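PAC2 family protein (Streptomyces avermitilis, PDB 3MNF) is of unknown function but belongs to the PAC2 family, whose relatives include proteasome assembly chaperones, and this chain holds its PAC2 domain. Local coordinates at residues Asp5-Ala11 with Val113-Leu119; Phe12-Asn16 with Pro157-Val161; Leu41-Tyr47 with Ser99-Leu104; Thr69-Val75 with Leu85-Ile91. The contacts are given in a common frame with arbitrary orientation. Residues are numbered along the deposited sequence.

Contact 1: Asp5-Ala11 with Val113-Leu119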
# COMPACT_ATOMS: atom_id res chain seq x y z
N ASP A 5 -34.76 -6.11 -10.57
CA ASP A 5 -33.48 -5.52 -10.07
C ASP A 5 -32.44 -6.63 -10.04
O ASP A 5 -32.84 -7.81 -9.89
CB ASP A 5 -33.68 -4.89 -8.68
CG ASP A 5 -34.61 -3.63 -8.71
OD1 ASP A 5 -35.85 -3.75 -8.96
OD2 ASP A 5 -34.09 -2.52 -8.46
N PRO A 6 -31.13 -6.30 -10.24
CA PRO A 6 -30.02 -7.30 -10.26
C PRO A 6 -29.66 -7.84 -8.90
O PRO A 6 -29.57 -7.08 -7.95
CB PRO A 6 -28.82 -6.51 -10.82
CG PRO A 6 -29.36 -5.24 -11.30
CD PRO A 6 -30.67 -4.96 -10.63
N VAL A 7 -29.46 -9.15 -8.79
CA VAL A 7 -29.09 -9.78 -7.52
C VAL A 7 -27.68 -10.35 -7.61
O VAL A 7 -27.29 -10.92 -8.63
CB VAL A 7 -30.07 -10.92 -7.13
CG1 VAL A 7 -29.68 -11.55 -5.80
CG2 VAL A 7 -31.48 -10.41 -7.04
N MSE A 8 -26.92 -10.21 -6.54
CA MSE A 8 -25.58 -10.78 -6.47
C MSE A 8 -25.63 -12.02 -5.61
O MSE A 8 -26.13 -11.99 -4.48
CB MSE A 8 -24.60 -9.74 -5.89
CG MSE A 8 -23.20 -10.28 -5.50
SE MSE A 8 -22.01 -8.87 -4.79
CE MSE A 8 -21.65 -7.77 -6.37
N VAL A 9 -25.13 -13.13 -6.13
CA VAL A 9 -25.07 -14.36 -5.37
C VAL A 9 -23.62 -14.73 -5.23
O VAL A 9 -22.95 -14.94 -6.23
CB VAL A 9 -25.81 -15.52 -6.08
CG1 VAL A 9 -25.80 -16.76 -5.21
CG2 VAL A 9 -27.22 -15.12 -6.41
N ALA A 10 -23.12 -14.82 -4.01
CA ALA A 10 -21.70 -15.08 -3.82
C ALA A 10 -21.45 -16.34 -3.02
O ALA A 10 -22.30 -16.76 -2.25
CB ALA A 10 -21.05 -13.91 -3.15
N ALA A 11 -20.29 -16.93 -3.22
CA ALA A 11 -19.88 -18.11 -2.47
C ALA A 11 -18.37 -18.19 -2.43
O ALA A 11 -17.71 -17.82 -3.42
CB ALA A 11 -20.46 -19.38 -3.09
N VAL A 113 -26.82 -3.44 -7.94
CA VAL A 113 -27.34 -4.60 -7.21
C VAL A 113 -28.28 -4.17 -6.09
O VAL A 113 -27.93 -3.30 -5.29
CB VAL A 113 -26.23 -5.42 -6.59
CG1 VAL A 113 -26.82 -6.39 -5.59
CG2 VAL A 113 -25.49 -6.15 -7.67
N GLU A 114 -29.46 -4.77 -6.04
CA GLU A 114 -30.45 -4.42 -5.01
C GLU A 114 -30.48 -5.35 -3.82
O GLU A 114 -30.95 -4.96 -2.75
CB GLU A 114 -31.85 -4.24 -5.60
CG GLU A 114 -32.10 -2.85 -6.20
CD GLU A 114 -31.64 -1.68 -5.30
OE1 GLU A 114 -31.00 -1.91 -4.24
OE2 GLU A 114 -31.94 -0.51 -5.67
N LEU A 115 -29.96 -6.57 -4.01
CA LEU A 115 -29.90 -7.58 -2.96
C LEU A 115 -28.68 -8.48 -3.13
O LEU A 115 -28.37 -8.92 -4.24
CB LEU A 115 -31.18 -8.40 -2.99
CG LEU A 115 -31.25 -9.76 -2.29
CD1 LEU A 115 -31.35 -9.63 -0.78
CD2 LEU A 115 -32.40 -10.53 -2.85
N VAL A 116 -27.99 -8.75 -2.02
CA VAL A 116 -26.86 -9.68 -2.02
C VAL A 116 -27.20 -10.97 -1.25
O VAL A 116 -27.46 -10.93 -0.03
CB VAL A 116 -25.61 -9.05 -1.39
CG1 VAL A 116 -24.46 -10.01 -1.43
CG2 VAL A 116 -25.23 -7.79 -2.11
N VAL A 117 -27.18 -12.11 -1.94
CA VAL A 117 -27.30 -13.39 -1.23
C VAL A 117 -25.96 -14.12 -1.18
O VAL A 117 -25.31 -14.33 -2.22
CB VAL A 117 -28.35 -14.32 -1.84
CG1 VAL A 117 -28.52 -15.55 -0.95
CG2 VAL A 117 -29.68 -13.59 -2.07
N VAL A 118 -25.55 -14.53 0.01
CA VAL A 118 -24.30 -15.27 0.14
C VAL A 118 -24.59 -16.70 0.57
O VAL A 118 -25.41 -16.93 1.45
CB VAL A 118 -23.33 -14.60 1.14
CG1 VAL A 118 -21.92 -15.19 0.98
CG2 VAL A 118 -23.33 -13.08 0.97
N LEU A 119 -23.92 -17.67 -0.04
CA LEU A 119 -24.20 -19.05 0.27
C LEU A 119 -23.07 -19.65 1.07
O LEU A 119 -21.91 -19.36 0.82
CB LEU A 119 -24.40 -19.85 -1.01
CG LEU A 119 -25.47 -19.38 -2.01
CD1 LEU A 119 -25.64 -20.41 -3.11
CD2 LEU A 119 -26.79 -19.13 -1.32
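Five backbone hydrogen bonds join Asp5-Ala11 to Val113-Leu119. Glu114 N gives one to Pro6 O (3.0 Å). Met8 N then bonds to Leu115 O (3.0 Å), Val117 N to Met8 O (2.8 Å), Ala10 N to Val117 O (2.9 Å) and Leu119 N to Ala10 O (2.9 Å). Met8 and Ala10 thus bond through both N and O to the residues flanking Val116 and Val118, the pattern of a parallel ladder. The strand axes come within 4.7 Å and cross at -20°. A CA-H...O contact from Val9 CA to Val117 O (3.2 Å) adds to the ladder.

Apolar side chains pack on both faces. On one, the selenomethionine Met8 has its CG 4.3 Å from Val116 CG1. Met8 CB lies 4.0 Å from Val113 CG1. On the other, Val7 CG1 meets Leu115 CD2 at 4.1 Å, and Val9 CG1 is 4.1 Å from Leu119 CG.

Charge gathers only at the exposed start, where two like charges, Asp5 OD2 and Glu114 OE2, lie 4.1 Å apart.

Both strands are interior to the mixed sheet. Strand 82-91 flanks 7-13, and strand 175-183 flanks 115-124. Helices 21-32 and 192-206 pack on the face of Val117 and Leu119.

Contact 2: Phe12-Asn16 with Pro157-Val161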
# COMPACT_ATOMS: atom_id res chain seq x y z
N PHE A 12 -17.82 -18.67 -1.31
CA PHE A 12 -16.36 -18.73 -1.10
C PHE A 12 -15.82 -20.10 -0.68
O PHE A 12 -16.31 -20.69 0.27
CB PHE A 12 -15.95 -17.65 -0.10
CG PHE A 12 -16.36 -16.28 -0.52
CD1 PHE A 12 -15.56 -15.54 -1.37
CD2 PHE A 12 -17.59 -15.76 -0.10
CE1 PHE A 12 -15.96 -14.28 -1.79
CE2 PHE A 12 -18.00 -14.51 -0.50
CZ PHE A 12 -17.19 -13.76 -1.34
N GLU A 13 -14.80 -20.59 -1.38
CA GLU A 13 -14.20 -21.89 -1.03
C GLU A 13 -13.42 -21.80 0.30
O GLU A 13 -13.01 -20.72 0.73
CB GLU A 13 -13.26 -22.38 -2.14
CG GLU A 13 -13.86 -22.54 -3.54
CD GLU A 13 -12.85 -23.13 -4.54
OE1 GLU A 13 -12.03 -23.98 -4.14
OE2 GLU A 13 -12.88 -22.75 -5.73
N GLY A 14 -13.24 -22.95 0.96
CA GLY A 14 -12.54 -22.99 2.24
C GLY A 14 -13.46 -23.14 3.44
O GLY A 14 -14.41 -23.90 3.43
N TRP A 15 -13.17 -22.38 4.49
CA TRP A 15 -13.81 -22.54 5.79
C TRP A 15 -15.33 -22.36 5.83
O TRP A 15 -15.97 -22.96 6.65
CB TRP A 15 -13.13 -21.54 6.71
CG TRP A 15 -13.36 -21.61 8.18
CD1 TRP A 15 -12.58 -22.24 9.09
CD2 TRP A 15 -14.35 -20.89 8.92
NE1 TRP A 15 -13.05 -22.01 10.37
CE2 TRP A 15 -14.14 -21.18 10.29
CE3 TRP A 15 -15.41 -20.04 8.55
CZ2 TRP A 15 -14.94 -20.66 11.29
CZ3 TRP A 15 -16.21 -19.53 9.54
CH2 TRP A 15 -15.97 -19.83 10.91
N ASN A 16 -15.92 -21.54 4.95
CA ASN A 16 -17.39 -21.39 4.92
C ASN A 16 -18.08 -22.31 3.90
O ASN A 16 -19.18 -22.02 3.43
CB ASN A 16 -17.81 -19.96 4.57
CG ASN A 16 -16.94 -18.91 5.20
OD1 ASN A 16 -17.27 -18.35 6.25
ND2 ASN A 16 -15.81 -18.62 4.55
N PRO A 157 -16.47 -17.40 16.19
CA PRO A 157 -15.67 -17.01 15.02
C PRO A 157 -16.52 -16.94 13.77
O PRO A 157 -17.44 -17.73 13.61
CB PRO A 157 -14.64 -18.15 14.90
CG PRO A 157 -15.16 -19.23 15.77
CD PRO A 157 -15.89 -18.56 16.87
N THR A 158 -16.20 -15.99 12.90
CA THR A 158 -16.95 -15.81 11.68
C THR A 158 -16.00 -15.89 10.49
O THR A 158 -14.80 -15.94 10.67
CB THR A 158 -17.72 -14.47 11.71
OG1 THR A 158 -18.74 -14.48 10.71
CG2 THR A 158 -16.80 -13.27 11.50
N GLY A 159 -16.53 -15.91 9.28
CA GLY A 159 -15.68 -15.92 8.10
C GLY A 159 -15.98 -14.76 7.17
O GLY A 159 -16.63 -13.79 7.57
N ILE A 160 -15.52 -14.86 5.93
CA ILE A 160 -15.72 -13.78 4.98
C ILE A 160 -17.20 -13.64 4.62
O ILE A 160 -17.64 -12.55 4.24
CB ILE A 160 -14.86 -13.93 3.70
CG1 ILE A 160 -14.80 -12.62 2.93
CG2 ILE A 160 -15.42 -15.01 2.78
CD1 ILE A 160 -14.34 -11.44 3.72
N VAL A 161 -17.96 -14.74 4.72
CA VAL A 161 -19.40 -14.72 4.44
C VAL A 161 -20.04 -13.84 5.49
O VAL A 161 -20.75 -12.90 5.18
CB VAL A 161 -20.05 -16.13 4.51
CG1 VAL A 161 -21.56 -16.04 4.52
CG2 VAL A 161 -19.58 -17.00 3.37
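Asn16, Trp15 and Phe12 lose the most surface here, and they meet Pro157-Val161 by packing. Asn16 CB lies 3.7 Å from Val161 CG2. Asn16 OD1 is 3.4 Å from Gly159 CA, so a side chain on Gly159, the N-cap residue of helix 160-171, would clash with it. The amide ND2 of Asn16 bonds to Glu92, which also accepts a hydrogen bond from Ile160 N.

Trp15 extends its ring along the residues before the helix. Its CZ3 is 3.6 Å from Gly159 N, and its edge meets Pro157 O, 3.7 Å from CH2. Arg53 of the second subunit makes a cation-pi contact with Trp15.

Phe12 takes Ile160 over one ring face, a CH-pi contact with CG2 4.0 Å from the centroid. Val161 CG2 sits at the edge of the Phe12 ring, 4.2 Å from Phe12 CD2.

The contact joins the end of central strand 7-13 to the start of helix 160-171. Helix 97-111 packs on Phe12 and Ile160, and strand 175-183 on Asn16 and Val161. At Pro157 the chain pairs antiparallel with a strand of the second subunit.

Contact 3: Leu41-Tyr47 with Ser99-Leu104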
# COMPACT_ATOMS: atom_id res chain seq x y z
N LEU A 41 -10.96 -10.03 -8.80
CA LEU A 41 -10.22 -9.22 -7.83
C LEU A 41 -8.73 -9.53 -7.93
O LEU A 41 -8.33 -10.67 -8.20
CB LEU A 41 -10.69 -9.44 -6.41
CG LEU A 41 -12.13 -9.05 -6.09
CD1 LEU A 41 -12.37 -9.14 -4.59
CD2 LEU A 41 -12.44 -7.67 -6.57
N ASP A 42 -7.92 -8.50 -7.71
CA ASP A 42 -6.48 -8.64 -7.75
C ASP A 42 -5.96 -9.51 -6.59
O ASP A 42 -5.86 -9.04 -5.45
CB ASP A 42 -5.88 -7.25 -7.65
CG ASP A 42 -4.41 -7.26 -7.90
OD1 ASP A 42 -3.82 -8.33 -7.69
OD2 ASP A 42 -3.86 -6.21 -8.31
N ALA A 43 -5.58 -10.75 -6.89
CA ALA A 43 -5.13 -11.69 -5.88
C ALA A 43 -4.02 -11.11 -5.03
O ALA A 43 -4.03 -11.28 -3.82
CB ALA A 43 -4.68 -12.94 -6.52
N GLU A 44 -3.10 -10.40 -5.67
CA GLU A 44 -1.98 -9.74 -5.01
C GLU A 44 -2.33 -9.07 -3.67
O GLU A 44 -1.51 -9.05 -2.76
CB GLU A 44 -1.40 -8.72 -5.95
CG GLU A 44 0.02 -8.31 -5.68
CD GLU A 44 1.05 -9.28 -6.24
OE1 GLU A 44 0.73 -10.48 -6.47
OE2 GLU A 44 2.20 -8.84 -6.41
N ASP A 45 -3.55 -8.56 -3.53
CA ASP A 45 -3.96 -7.84 -2.32
C ASP A 45 -4.49 -8.71 -1.22
O ASP A 45 -4.57 -8.26 -0.09
CB ASP A 45 -5.01 -6.77 -2.63
CG ASP A 45 -4.43 -5.60 -3.43
OD1 ASP A 45 -3.38 -5.02 -3.02
OD2 ASP A 45 -5.04 -5.26 -4.49
N TYR A 46 -4.87 -9.95 -1.53
CA TYR A 46 -5.69 -10.69 -0.59
C TYR A 46 -5.23 -12.08 -0.16
O TYR A 46 -5.64 -12.58 0.91
CB TYR A 46 -7.08 -10.78 -1.16
CG TYR A 46 -7.70 -9.44 -1.43
CD1 TYR A 46 -8.07 -9.06 -2.71
CD2 TYR A 46 -7.94 -8.55 -0.39
CE1 TYR A 46 -8.65 -7.86 -2.95
CE2 TYR A 46 -8.52 -7.32 -0.62
CZ TYR A 46 -8.87 -6.99 -1.90
OH TYR A 46 -9.45 -5.78 -2.13
N TYR A 47 -4.38 -12.69 -0.99
CA TYR A 47 -4.07 -14.10 -0.88
C TYR A 47 -2.60 -14.38 -0.56
O TYR A 47 -1.67 -13.86 -1.19
CB TYR A 47 -4.51 -14.83 -2.14
CG TYR A 47 -6.00 -14.80 -2.37
CD1 TYR A 47 -6.59 -13.84 -3.19
CD2 TYR A 47 -6.84 -15.72 -1.75
CE1 TYR A 47 -7.95 -13.78 -3.38
CE2 TYR A 47 -8.23 -15.68 -1.94
CZ TYR A 47 -8.77 -14.72 -2.76
OH TYR A 47 -10.13 -14.68 -2.97
N SER A 99 -11.24 -4.42 2.85
CA SER A 99 -11.05 -3.91 1.50
C SER A 99 -11.69 -4.86 0.52
O SER A 99 -12.34 -4.43 -0.43
CB SER A 99 -9.58 -3.83 1.17
OG SER A 99 -8.87 -3.33 2.30
N PHE A 100 -11.51 -6.15 0.74
CA PHE A 100 -12.08 -7.17 -0.11
C PHE A 100 -13.56 -6.91 -0.26
O PHE A 100 -14.10 -6.88 -1.37
CB PHE A 100 -11.86 -8.49 0.57
CG PHE A 100 -12.29 -9.68 -0.22
CD1 PHE A 100 -11.43 -10.26 -1.14
CD2 PHE A 100 -13.54 -10.26 0.01
CE1 PHE A 100 -11.81 -11.40 -1.84
CE2 PHE A 100 -13.94 -11.41 -0.69
CZ PHE A 100 -13.09 -11.98 -1.61
N CYS A 101 -14.21 -6.69 0.88
CA CYS A 101 -15.64 -6.53 0.92
C CYS A 101 -16.06 -5.23 0.29
O CYS A 101 -17.08 -5.20 -0.39
CB CYS A 101 -16.14 -6.61 2.33
SG CYS A 101 -16.14 -8.31 2.86
N ASN A 102 -15.28 -4.17 0.52
CA ASN A 102 -15.53 -2.90 -0.13
C ASN A 102 -15.44 -3.04 -1.62
O ASN A 102 -16.23 -2.47 -2.34
CB ASN A 102 -14.54 -1.86 0.35
CG ASN A 102 -14.87 -1.35 1.75
OD1 ASN A 102 -15.96 -1.63 2.30
ND2 ASN A 102 -13.94 -0.59 2.34
N GLU A 103 -14.50 -3.84 -2.10
CA GLU A 103 -14.31 -4.02 -3.53
C GLU A 103 -15.56 -4.66 -4.15
O GLU A 103 -16.04 -4.20 -5.19
CB GLU A 103 -13.04 -4.83 -3.81
CG GLU A 103 -12.40 -4.53 -5.15
CD GLU A 103 -10.89 -4.75 -5.16
OE1 GLU A 103 -10.23 -4.21 -4.27
OE2 GLU A 103 -10.34 -5.46 -6.04
N LEU A 104 -16.11 -5.69 -3.51
CA LEU A 104 -17.32 -6.31 -4.00
C LEU A 104 -18.48 -5.32 -3.94
O LEU A 104 -19.23 -5.18 -4.90
CB LEU A 104 -17.62 -7.59 -3.23
CG LEU A 104 -16.56 -8.70 -3.33
CD1 LEU A 104 -16.89 -9.88 -2.41
CD2 LEU A 104 -16.43 -9.20 -4.74
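Ser99 opens the helical segment against the hydroxyl end of Tyr46, with Ser99 CB 3.8 Å from Tyr46 OH. Its own hydroxyl bonds to Glu44 of the second subunit. Phe100 comes next and is the aromatic centre of the contact. Its ring edge points at the face of Tyr46 in a T-shaped stack, with centroids 5.2 Å apart and planes at 89°. Phe100 CB also packs on that ring, 3.7 Å from Tyr46 CE2. Leu41 fills the space beside Phe100, its CD1 3.6 Å from Phe100 CE1. Tyr47 OH approaches the same CE1 at 3.9 Å while bonding to Ile91 O.

One turn on from Ser99, Glu103 accepts a hydrogen bond at OE1 from Tyr46 OH (2.8 Å). It is the one hydrogen bond between the segments, and it ties the tyrosine hydroxyl to the helix. Leu104 closes the contact, its CD2 4.1 Å from Leu41 CD1.

Leu41-Tyr47 follows strand 36-40 and wraps across the side of helix 97-111. Helix 160-171 lies against Phe100 and Cys101, and the backbone of Leu41 bonds to that of Thr70, in hairpin 70-78/82-91. Asp42 forms a salt bridge with Arg98 of the third subunit, so the loop also lies at a subunit interface.

Contact 4: Thr69-Val75 with Leu85-Ile91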
# COMPACT_ATOMS: atom_id res chain seq x y z
N THR A 69 -8.38 -16.52 -6.85
CA THR A 69 -9.02 -15.20 -6.83
C THR A 69 -10.52 -15.25 -6.61
O THR A 69 -11.04 -16.26 -6.22
CB THR A 69 -8.58 -14.31 -8.04
OG1 THR A 69 -8.90 -12.93 -7.76
CG2 THR A 69 -9.22 -14.79 -9.35
N THR A 70 -11.20 -14.12 -6.79
CA THR A 70 -12.63 -14.05 -6.64
C THR A 70 -13.05 -13.40 -7.92
O THR A 70 -12.61 -12.29 -8.24
CB THR A 70 -13.02 -13.17 -5.45
OG1 THR A 70 -12.58 -13.81 -4.24
CG2 THR A 70 -14.51 -12.98 -5.37
N ARG A 71 -13.88 -14.11 -8.68
CA ARG A 71 -14.20 -13.68 -10.02
C ARG A 71 -15.67 -13.33 -10.12
O ARG A 71 -16.51 -13.99 -9.50
CB ARG A 71 -13.79 -14.75 -11.01
CG ARG A 71 -13.74 -14.30 -12.45
CD ARG A 71 -12.96 -15.30 -13.34
NE ARG A 71 -11.89 -15.98 -12.60
CZ ARG A 71 -10.59 -15.73 -12.73
NH1 ARG A 71 -10.15 -14.79 -13.60
NH2 ARG A 71 -9.71 -16.42 -12.00
N LEU A 72 -15.98 -12.28 -10.88
CA LEU A 72 -17.35 -11.82 -11.09
C LEU A 72 -17.84 -12.04 -12.53
O LEU A 72 -17.16 -11.66 -13.49
CB LEU A 72 -17.47 -10.34 -10.72
CG LEU A 72 -17.24 -9.94 -9.26
CD1 LEU A 72 -15.78 -9.56 -9.01
CD2 LEU A 72 -18.13 -8.78 -8.86
N SER A 73 -19.02 -12.64 -12.66
CA SER A 73 -19.66 -12.83 -13.97
C SER A 73 -21.15 -12.51 -13.92
O SER A 73 -21.74 -12.53 -12.84
CB SER A 73 -19.48 -14.26 -14.46
OG SER A 73 -20.16 -15.16 -13.61
N VAL A 74 -21.72 -12.22 -15.10
CA VAL A 74 -23.15 -11.88 -15.27
C VAL A 74 -23.88 -13.02 -15.94
O VAL A 74 -23.44 -13.52 -16.98
CB VAL A 74 -23.38 -10.71 -16.24
CG1 VAL A 74 -24.72 -10.06 -15.97
CG2 VAL A 74 -22.29 -9.68 -16.15
N VAL A 75 -25.03 -13.38 -15.39
CA VAL A 75 -25.93 -14.31 -16.06
C VAL A 75 -27.21 -13.56 -16.40
O VAL A 75 -27.64 -12.70 -15.64
CB VAL A 75 -26.19 -15.63 -15.25
CG1 VAL A 75 -24.92 -16.43 -15.09
CG2 VAL A 75 -26.78 -15.35 -13.91
N LEU A 85 -28.30 -11.62 -12.98
CA LEU A 85 -27.66 -12.05 -11.74
C LEU A 85 -26.15 -11.84 -11.84
O LEU A 85 -25.54 -12.01 -12.90
CB LEU A 85 -27.98 -13.50 -11.41
CG LEU A 85 -29.05 -13.82 -10.37
CD1 LEU A 85 -30.30 -13.05 -10.61
CD2 LEU A 85 -29.37 -15.29 -10.37
N VAL A 86 -25.55 -11.45 -10.72
CA VAL A 86 -24.13 -11.20 -10.66
C VAL A 86 -23.57 -12.28 -9.76
O VAL A 86 -23.89 -12.33 -8.57
CB VAL A 86 -23.83 -9.81 -10.06
CG1 VAL A 86 -22.36 -9.63 -9.83
CG2 VAL A 86 -24.36 -8.71 -10.97
N LEU A 87 -22.76 -13.17 -10.32
CA LEU A 87 -22.23 -14.28 -9.53
C LEU A 87 -20.83 -13.95 -9.05
O LEU A 87 -20.02 -13.38 -9.81
CB LEU A 87 -22.26 -15.59 -10.31
CG LEU A 87 -23.64 -15.95 -10.85
CD1 LEU A 87 -23.58 -17.20 -11.69
CD2 LEU A 87 -24.61 -16.13 -9.73
N VAL A 88 -20.54 -14.29 -7.80
CA VAL A 88 -19.23 -14.07 -7.25
C VAL A 88 -18.68 -15.38 -6.78
O VAL A 88 -19.21 -15.97 -5.85
CB VAL A 88 -19.29 -13.09 -6.09
CG1 VAL A 88 -17.91 -12.90 -5.45
CG2 VAL A 88 -19.84 -11.75 -6.58
N ARG A 89 -17.61 -15.84 -7.42
CA ARG A 89 -17.00 -17.12 -7.10
C ARG A 89 -15.59 -16.92 -6.58
O ARG A 89 -14.67 -16.59 -7.35
CB ARG A 89 -16.98 -18.00 -8.33
CG ARG A 89 -18.36 -18.40 -8.77
CD ARG A 89 -18.35 -19.22 -10.03
NE ARG A 89 -17.54 -20.42 -9.85
CZ ARG A 89 -17.01 -21.11 -10.85
NH1 ARG A 89 -17.20 -20.73 -12.10
NH2 ARG A 89 -16.29 -22.19 -10.59
N GLY A 90 -15.42 -17.09 -5.28
CA GLY A 90 -14.14 -16.76 -4.69
C GLY A 90 -13.58 -17.82 -3.78
O GLY A 90 -14.26 -18.77 -3.40
N ILE A 91 -12.31 -17.68 -3.47
CA ILE A 91 -11.68 -18.35 -2.35
C ILE A 91 -11.73 -17.36 -1.17
O ILE A 91 -11.56 -16.15 -1.38
CB ILE A 91 -10.23 -18.56 -2.72
CG1 ILE A 91 -10.14 -19.06 -4.18
CG2 ILE A 91 -9.49 -19.38 -1.64
CD1 ILE A 91 -9.99 -20.55 -4.29
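Val75 and Leu87 form part of the apolar centre on one face of the strand pair, with Val75 CG1 3.7 Å from Leu87 CD1. Val75 CG2 also presses on Leu85 CB at 3.3 Å. On the other face, Leu72 CD2 packs against both Val88 CG2 (4.1 Å) and Val86 CG1 (4.4 Å), under helix 97-111.

Paired backbone bonds run between the strands. Arg71 with Arg89, Ser73 with Leu87 and Val75 with Leu85 are hydrogen-bonded pairs, each with two N to O bonds. Leu87 N to Ser73 O is 2.8 Å, and Ser73 N to Leu87 O is 3.1 Å. The last bond, Ile91 N to Thr69 O, is weak (3.3 Å). At that end Gly90 leaves room for Thr70 OG1, 3.4 Å from Gly90 CA.

The polar side chains look elsewhere. Ser73 OG bonds to Asp30, Thr70 OG1 to Tyr47, and Arg71 forms a salt bridge with Glu110 of the fourth subunit.

The strands run antiparallel (168°) and follow each other in the chain, so they form a beta hairpin. Hairpin 70-78/82-91 lies within the mixed sheet, between strands 36-40 and 7-13.

Contacts 1 and 4 are adjacent parts of one mixed sheet, their centres about 10 Å apart. Strands 7-13 and 82-91 join them, with Val7 O 2.8 Å from Val86 N. Contact 2 continues strand 7-13 beyond contact 1; their centres are about 17 Å apart, and Val118 CG1 meets Val161 CG1 at 3.7 Å. Contact 3 is about 15 Å from contact 2, centre to centre, yet Phe12 CE1 touches Phe100 CE2 at 3.7 Å. It also reaches contact 4, where Tyr47 OH is 2.6 Å from Ile91 O. Contacts 3 and 4 both nest within the chain loops closed by contacts 1 and 2. Contacts 2, 3 and 4 each reach another subunit.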